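Local coordinates for protein glutathione S-transferase (Burkholderia xenovorans, PDB 2DSA) that is a glutathione S-transferase that reductively dechlorinates metabolites of polychlorinated biphenyls and probably has the general glutathione transferase activity of its family, at residues F100-L105 with R132-V136; L140-Y145 with F181-V185. One frame throughout, in Å; residues are numbered along the deposited sequence.

Both contacts lie in the C-terminal helical part of the glutathione transferase fold, beyond the thioredoxin-like part that comes first in the chain. Contact 1 joins helix 89-109 to helix 119-139, closing the excursion between them and pairing two neighbouring helices whose segments here run roughly antiparallel. The chain then leaves helix 119-139 at Leu-140 and enters contact 2, where the loop 140-145 is met by helix 176-186, with helix 153-163 lying between them in sequence. The two closures follow one another without nesting or crossing, their centres about 15 Å apart. Contact 1 borders the second subunit and a glutathione; contact 2 is an intrachain seam, which no other chain of the assembly touches.

Contact 1: residues F100-L105 with R132-V136; sequences FISSEL and RLGQV. With GSH (glutathione), chain G.
The carboxylate of Glu-104 faces Arg-132 across the helix pair, and its OE1 is gripped by two further groups: the amino nitrogen N1 of glutathione, which donates a 2.6 Å hydrogen bond to OE1, and Lys-107 NZ of the second subunit, which forms a salt bridge. The other oxygen turns to Arg-132: Glu-104 OE2 lies 3.5 Å from Arg-132 NH1 in a salt bridge without a hydrogen bond, the carboxylate and guanidinium planes being 79° apart. Glu-104 OE2 also approaches the methylene Arg-132 CD (3.4 Å), so the arginine is met along its chain as well as at its end. Its NH2 reaches, weakly, the carbonyl of Ala-49 of the second subunit.

Phe-100 packs between the two helices, beside the Glu-104/Arg-132 pair. Its CG stands anti to the backbone N (chi1 -175°), which sends the ring out between the helices, and Glu-104 CB sits over the centre of one face, 3.9 Å above the plane. At the far end of the ring, Phe-100 CZ meets Arg-132 CG at 3.4 Å, while Phe-100 CE1 lies 3.3 Å from Gln-135 OE1 at the end of an extended chain. Phe-100 CE2 meets Val-136 CG2 at 3.6 Å. Toward helix 153-163, Leu-105 CD2 touches Leu-133 CD2 (3.9 Å), and both Leu-105 and Val-136 also rest on Leu-158 of that helix.

The same ligand is held by Glu-65, Val-52 and Gly-66 of the second subunit, so Glu-104 contributes across the dimer interface to a glutathione site made mainly by its partner. Phe-100, Leu-105, Leu-133 and Val-136 join its helix to helix 119-139 through apolar contacts. Arg-132, Lys-107 of the second subunit and the amino group of glutathione all lie near the carboxylate and probably favour its ionised form.

Contact 2: residues L140-Y145 with F181-V185; sequences LEHAPY and FQGRV
In the helical C-terminal domain, the loop that follows helix 119-139 is laid against helix 176-186, Leu-140, Pro-144 and Tyr-145 meeting Phe-181, Arg-184 and Val-185. The polar centre is the carbonyl of Pro-144, which Arg-184 holds from two nitrogens: Arg-184 NH2 donates to Pro-144 O at 2.9 Å, and NE adds a weak bond to that oxygen. Neither is straight; the NH2 bond has an N-H...O angle of 132°, with the donor tilted 18° from the carbonyl plane. The chain of Arg-184, bent at chi2 and chi3, brings its guanidinium over the proline, where Arg-184 NE lies 3.5 Å from Pro-144 CB.

Two waters extend the polar seam. Water 1 donates to Leu-140 O and accepts from Arg-184 NH2, so this nitrogen binds Pro-144 O directly and Leu-140 O through water. Water 2 joins Tyr-145 OH (2.7 Å) to Arg-184 O, linking the phenol to the helix backbone. Tyr-145 OH also lies 3.5 Å from Arg-184 CG.

Beside the arginine the contact is largely apolar. Leu-140 CD1 sits over one face of the Phe-181 ring as a CH-pi contact, 4.1 Å from its centroid, while Pro-144 O approaches the edge of that ring at Phe-181 CD1 (3.7 Å). With CG anti to the backbone N (chi1 168°), the Phe-181 ring lies against Leu-140 and Pro-144 O. Val-185 CG2 comes to the edge of the Tyr-145 ring, 4.1 Å from Tyr-145 CE2.

Leu-140, Phe-181 and Val-185 also lean on Leu-158, Asp-155 and Phe-159 respectively, all on helix 153-163, which thus lies beside the seam. With its arginine-gripped loop over a buried phenylalanine, the contact ties an interhelical connection to a later helix of the all-alpha C-terminal domain of the glutathione transferase fold.

Contact 1: residues F100-L105 with R132-V136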
loop_
_atom_site.group_PDB
_atom_site.type_symbol
_atom_site.label_atom_id
_atom_site.label_comp_id
_atom_site.label_asym_id
_atom_site.label_seq_id
_atom_site.Cartn_x
_atom_site.Cartn_y
_atom_site.Cartn_z
ATOM N N PHE A 100 2.281 -3.374 -3.725
ATOM C CA PHE A 100 2.166 -4.822 -3.893
ATOM C C PHE A 100 2.631 -5.619 -2.672
ATOM O O PHE A 100 1.914 -6.501 -2.181
ATOM C CB PHE A 100 2.930 -5.300 -5.131
ATOM C CG PHE A 100 2.756 -6.774 -5.414
ATOM C CD1 PHE A 100 1.745 -7.217 -6.271
ATOM C CD2 PHE A 100 3.594 -7.727 -4.814
ATOM C CE1 PHE A 100 1.575 -8.567 -6.536
ATOM C CE2 PHE A 100 3.435 -9.080 -5.069
ATOM C CZ PHE A 100 2.429 -9.509 -5.934
ATOM N N ILE A 101 3.828 -5.320 -2.182
ATOM C CA ILE A 101 4.352 -6.043 -1.028
ATOM C C ILE A 101 3.427 -5.841 0.171
ATOM O O ILE A 101 3.096 -6.792 0.883
ATOM C CB ILE A 101 5.828 -5.687 -0.719
ATOM C CG1 ILE A 101 6.717 -6.086 -1.891
ATOM C CG2 ILE A 101 6.296 -6.397 0.545
ATOM C CD1 ILE A 101 7.983 -5.270 -2.048
ATOM N N SER A 102 2.987 -4.607 0.362
ATOM C CA SER A 102 2.137 -4.248 1.494
ATOM C C SER A 102 0.730 -4.882 1.459
ATOM O O SER A 102 0.293 -5.486 2.441
ATOM C CB SER A 102 2.026 -2.724 1.581
ATOM O OG SER A 102 0.998 -2.334 2.467
ATOM N N SER A 103 0.033 -4.714 0.334
ATOM C CA SER A 103 -1.379 -5.108 0.230
ATOM C C SER A 103 -1.560 -6.569 -0.196
ATOM O O SER A 103 -2.544 -7.210 0.186
ATOM C CB SER A 103 -2.123 -4.200 -0.742
ATOM O OG SER A 103 -1.627 -4.374 -2.071
ATOM N N GLU A 104 -0.612 -7.082 -0.979
ATOM C CA GLU A 104 -0.727 -8.398 -1.591
ATOM C C GLU A 104 0.089 -9.467 -0.874
ATOM O O GLU A 104 -0.174 -10.657 -1.045
ATOM C CB GLU A 104 -0.331 -8.347 -3.079
ATOM C CG GLU A 104 -1.160 -7.345 -3.955
ATOM C CD GLU A 104 -2.660 -7.647 -3.972
ATOM O OE1 GLU A 104 -3.474 -6.702 -4.083
ATOM O OE2 GLU A 104 -3.029 -8.839 -3.862
ATOM N N LEU A 105 1.090 -9.061 -0.097
ATOM C CA LEU A 105 1.936 -10.031 0.588
ATOM C C LEU A 105 1.812 -9.893 2.102
ATOM O O LEU A 105 1.285 -10.782 2.776
ATOM C CB LEU A 105 3.395 -9.924 0.128
ATOM C CG LEU A 105 3.775 -10.319 -1.299
ATOM C CD1 LEU A 105 5.281 -10.149 -1.505
ATOM C CD2 LEU A 105 3.348 -11.771 -1.635
ATOM N N ARG A 132 0.630 -15.223 -5.356
ATOM C CA ARG A 132 1.295 -13.937 -5.324
ATOM C C ARG A 132 2.819 -14.120 -5.258
ATOM O O ARG A 132 3.546 -13.488 -6.029
ATOM C CB ARG A 132 0.718 -13.113 -4.166
ATOM C CG ARG A 132 0.178 -11.734 -4.564
ATOM C CD ARG A 132 -1.321 -11.635 -4.859
ATOM N NE ARG A 132 -1.599 -11.913 -6.260
ATOM C CZ ARG A 132 -2.779 -11.773 -6.867
ATOM N NH1 ARG A 132 -3.839 -11.279 -6.239
ATOM N NH2 ARG A 132 -2.882 -12.115 -8.136
ATOM N N LEU A 133 3.295 -15.019 -4.386
ATOM C CA LEU A 133 4.724 -15.416 -4.350
ATOM C C LEU A 133 5.251 -16.030 -5.657
ATOM O O LEU A 133 6.436 -15.917 -5.969
ATOM C CB LEU A 133 5.012 -16.385 -3.203
ATOM C CG LEU A 133 4.835 -15.961 -1.743
ATOM C CD1 LEU A 133 5.016 -17.184 -0.850
ATOM C CD2 LEU A 133 5.777 -14.807 -1.321
ATOM N N GLY A 134 4.371 -16.695 -6.407
ATOM C CA GLY A 134 4.707 -17.155 -7.753
ATOM C C GLY A 134 5.033 -15.984 -8.666
ATOM O O GLY A 134 6.032 -16.008 -9.388
ATOM N N GLN A 135 4.198 -14.947 -8.627
ATOM C CA GLN A 135 4.437 -13.763 -9.446
ATOM C C GLN A 135 5.796 -13.105 -9.137
ATOM O O GLN A 135 6.508 -12.674 -10.051
ATOM C CB GLN A 135 3.292 -12.759 -9.301
ATOM C CG GLN A 135 3.431 -11.516 -10.193
ATOM C CD GLN A 135 2.374 -10.469 -9.911
ATOM O OE1 GLN A 135 1.449 -10.682 -9.106
ATOM N NE2 GLN A 135 2.508 -9.318 -10.560
ATOM N N VAL A 136 6.160 -13.055 -7.858
ATOM C CA VAL A 136 7.432 -12.440 -7.447
ATOM C C VAL A 136 8.628 -13.308 -7.809
ATOM O O VAL A 136 9.683 -12.793 -8.184
ATOM C CB VAL A 136 7.460 -12.116 -5.932
ATOM C CG1 VAL A 136 8.680 -11.295 -5.589
ATOM C CG2 VAL A 136 6.203 -11.376 -5.534
HETATM N N1 GSH G . -3.186 -4.163 -4.715
HETATM C CA1 GSH G . -4.003 -3.856 -5.870
HETATM C C1 GSH G . -4.092 -2.371 -6.005
HETATM O O11 GSH G . -4.134 -1.876 -7.140
HETATM O O12 GSH G . -4.145 -1.625 -4.988
HETATM C CB1 GSH G . -5.408 -4.410 -5.677
HETATM C CG1 GSH G . -6.276 -4.234 -6.919
HETATM C CD1 GSH G . -7.642 -4.842 -6.695
HETATM O OE1 GSH G . -7.978 -5.378 -5.443
HETATM N N2 GSH G . -8.504 -4.818 -7.718
HETATM C CA2 GSH G . -9.787 -5.506 -7.693
HETATM C C2 GSH G . -9.852 -6.524 -8.800
HETATM O O2 GSH G . -9.372 -6.231 -10.091
HETATM C CB2 GSH G . -10.944 -4.527 -7.883
HETATM S SG2 GSH G . -11.205 -3.312 -6.558
HETATM N N3 GSH G . -10.382 -7.709 -8.515
HETATM C CA3 GSH G . -9.599 -8.750 -7.875
HETATM C C3 GSH G . -9.125 -9.815 -8.820
HETATM O O31 GSH G . -7.960 -10.275 -8.712
HETATM O O32 GSH G . -9.901 -10.247 -9.705
#

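Contact 2: residues L140-Y145 with F181-V185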
loop_
_atom_site.group_PDB
_atom_site.type_symbol
_atom_site.label_atom_id
_atom_site.label_comp_id
_atom_site.label_asym_id
_atom_site.label_seq_id
_atom_site.Cartn_x
_atom_site.Cartn_y
_atom_site.Cartn_z
ATOM N N LEU A 140 11.826 -12.262 -10.092
ATOM C CA LEU A 140 13.202 -12.374 -9.619
ATOM C C LEU A 140 14.012 -13.497 -10.289
ATOM O O LEU A 140 15.166 -13.749 -9.916
ATOM C CB LEU A 140 13.232 -12.475 -8.086
ATOM C CG LEU A 140 12.795 -11.212 -7.323
ATOM C CD1 LEU A 140 12.555 -11.520 -5.864
ATOM C CD2 LEU A 140 13.800 -10.057 -7.467
ATOM N N GLU A 141 13.408 -14.134 -11.299
ATOM C CA GLU A 141 14.039 -15.229 -12.042
ATOM C C GLU A 141 15.217 -14.828 -12.913
ATOM O O GLU A 141 16.225 -15.545 -12.953
ATOM C CB GLU A 141 13.023 -15.948 -12.918
ATOM C CG GLU A 141 12.717 -17.358 -12.467
ATOM C CD GLU A 141 11.648 -18.005 -13.318
ATOM O OE1 GLU A 141 10.805 -18.743 -12.748
ATOM O OE2 GLU A 141 11.639 -17.767 -14.555
ATOM N N HIS A 142 15.094 -13.708 -13.624
ATOM C CA HIS A 142 16.152 -13.305 -14.555
ATOM C C HIS A 142 16.832 -11.987 -14.177
ATOM O O HIS A 142 17.701 -11.502 -14.910
ATOM C CB HIS A 142 15.639 -13.276 -16.010
ATOM C CG HIS A 142 14.978 -14.551 -16.445
ATOM N ND1 HIS A 142 15.680 -15.719 -16.666
ATOM C CD2 HIS A 142 13.676 -14.842 -16.690
ATOM C CE1 HIS A 142 14.838 -16.673 -17.025
ATOM N NE2 HIS A 142 13.617 -16.169 -17.046
ATOM N N ALA A 143 16.445 -11.418 -13.036
ATOM C CA ALA A 143 17.076 -10.200 -12.517
ATOM C C ALA A 143 17.254 -10.309 -10.997
ATOM O O ALA A 143 16.415 -10.907 -10.317
ATOM C CB ALA A 143 16.257 -8.964 -12.903
ATOM N N PRO A 144 18.357 -9.757 -10.456
ATOM C CA PRO A 144 18.622 -9.952 -9.026
ATOM C C PRO A 144 17.658 -9.212 -8.078
ATOM O O PRO A 144 17.402 -9.689 -6.976
ATOM C CB PRO A 144 20.055 -9.453 -8.864
ATOM C CG PRO A 144 20.256 -8.490 -9.981
ATOM C CD PRO A 144 19.411 -8.962 -11.115
ATOM N N TYR A 145 17.129 -8.066 -8.511
ATOM C CA TYR A 145 16.242 -7.253 -7.684
ATOM C C TYR A 145 14.966 -6.888 -8.434
ATOM O O TYR A 145 14.880 -7.096 -9.645
ATOM C CB TYR A 145 16.979 -5.999 -7.188
ATOM C CG TYR A 145 18.279 -6.340 -6.519
ATOM C CD1 TYR A 145 19.494 -6.084 -7.149
ATOM C CD2 TYR A 145 18.299 -6.971 -5.277
ATOM C CE1 TYR A 145 20.695 -6.418 -6.544
ATOM C CE2 TYR A 145 19.481 -7.309 -4.680
ATOM C CZ TYR A 145 20.672 -7.034 -5.320
ATOM O OH TYR A 145 21.850 -7.374 -4.711
ATOM N N PHE A 181 17.175 -14.803 -3.806
ATOM C CA PHE A 181 17.007 -13.394 -3.444
ATOM C C PHE A 181 17.298 -13.161 -1.960
ATOM O O PHE A 181 17.968 -12.195 -1.611
ATOM C CB PHE A 181 15.595 -12.919 -3.829
ATOM C CG PHE A 181 15.212 -11.580 -3.252
ATOM C CD1 PHE A 181 15.511 -10.402 -3.931
ATOM C CD2 PHE A 181 14.519 -11.503 -2.041
ATOM C CE1 PHE A 181 15.140 -9.168 -3.401
ATOM C CE2 PHE A 181 14.150 -10.278 -1.506
ATOM C CZ PHE A 181 14.457 -9.115 -2.186
ATOM N N GLN A 182 16.812 -14.056 -1.100
ATOM C CA GLN A 182 17.068 -13.971 0.343
ATOM C C GLN A 182 18.549 -13.961 0.679
ATOM O O GLN A 182 18.988 -13.195 1.538
ATOM C CB GLN A 182 16.400 -15.122 1.075
ATOM C CG GLN A 182 14.912 -14.970 1.191
ATOM C CD GLN A 182 14.271 -16.116 1.921
ATOM O OE1 GLN A 182 13.559 -15.918 2.911
ATOM N NE2 GLN A 182 14.526 -17.333 1.452
ATOM N N GLY A 183 19.314 -14.816 -0.001
ATOM C CA GLY A 183 20.752 -14.905 0.219
ATOM C C GLY A 183 21.514 -13.712 -0.328
ATOM O O GLY A 183 22.542 -13.318 0.216
ATOM N N ARG A 184 20.997 -13.149 -1.413
ATOM C CA ARG A 184 21.549 -11.969 -2.059
ATOM C C ARG A 184 21.421 -10.733 -1.159
ATOM O O ARG A 184 22.369 -9.962 -1.019
ATOM C CB ARG A 184 20.808 -11.745 -3.380
ATOM C CG ARG A 184 21.534 -10.892 -4.386
ATOM C CD ARG A 184 21.209 -11.316 -5.815
ATOM N NE ARG A 184 19.774 -11.481 -6.007
ATOM C CZ ARG A 184 19.184 -12.569 -6.496
ATOM N NH1 ARG A 184 19.885 -13.634 -6.890
ATOM N NH2 ARG A 184 17.871 -12.573 -6.608
ATOM N N VAL A 185 20.247 -10.562 -0.553
ATOM C CA VAL A 185 19.952 -9.418 0.303
ATOM C C VAL A 185 20.426 -9.629 1.742
ATOM O O VAL A 185 21.014 -8.725 2.342
ATOM C CB VAL A 185 18.440 -9.065 0.280
ATOM C CG1 VAL A 185 18.137 -7.904 1.219
ATOM C CG2 VAL A 185 17.997 -8.715 -1.123
HETATM O O HOH W 1 16.534 -14.333 -7.693
HETATM O O HOH W 2 22.371 -7.531 -2.102
#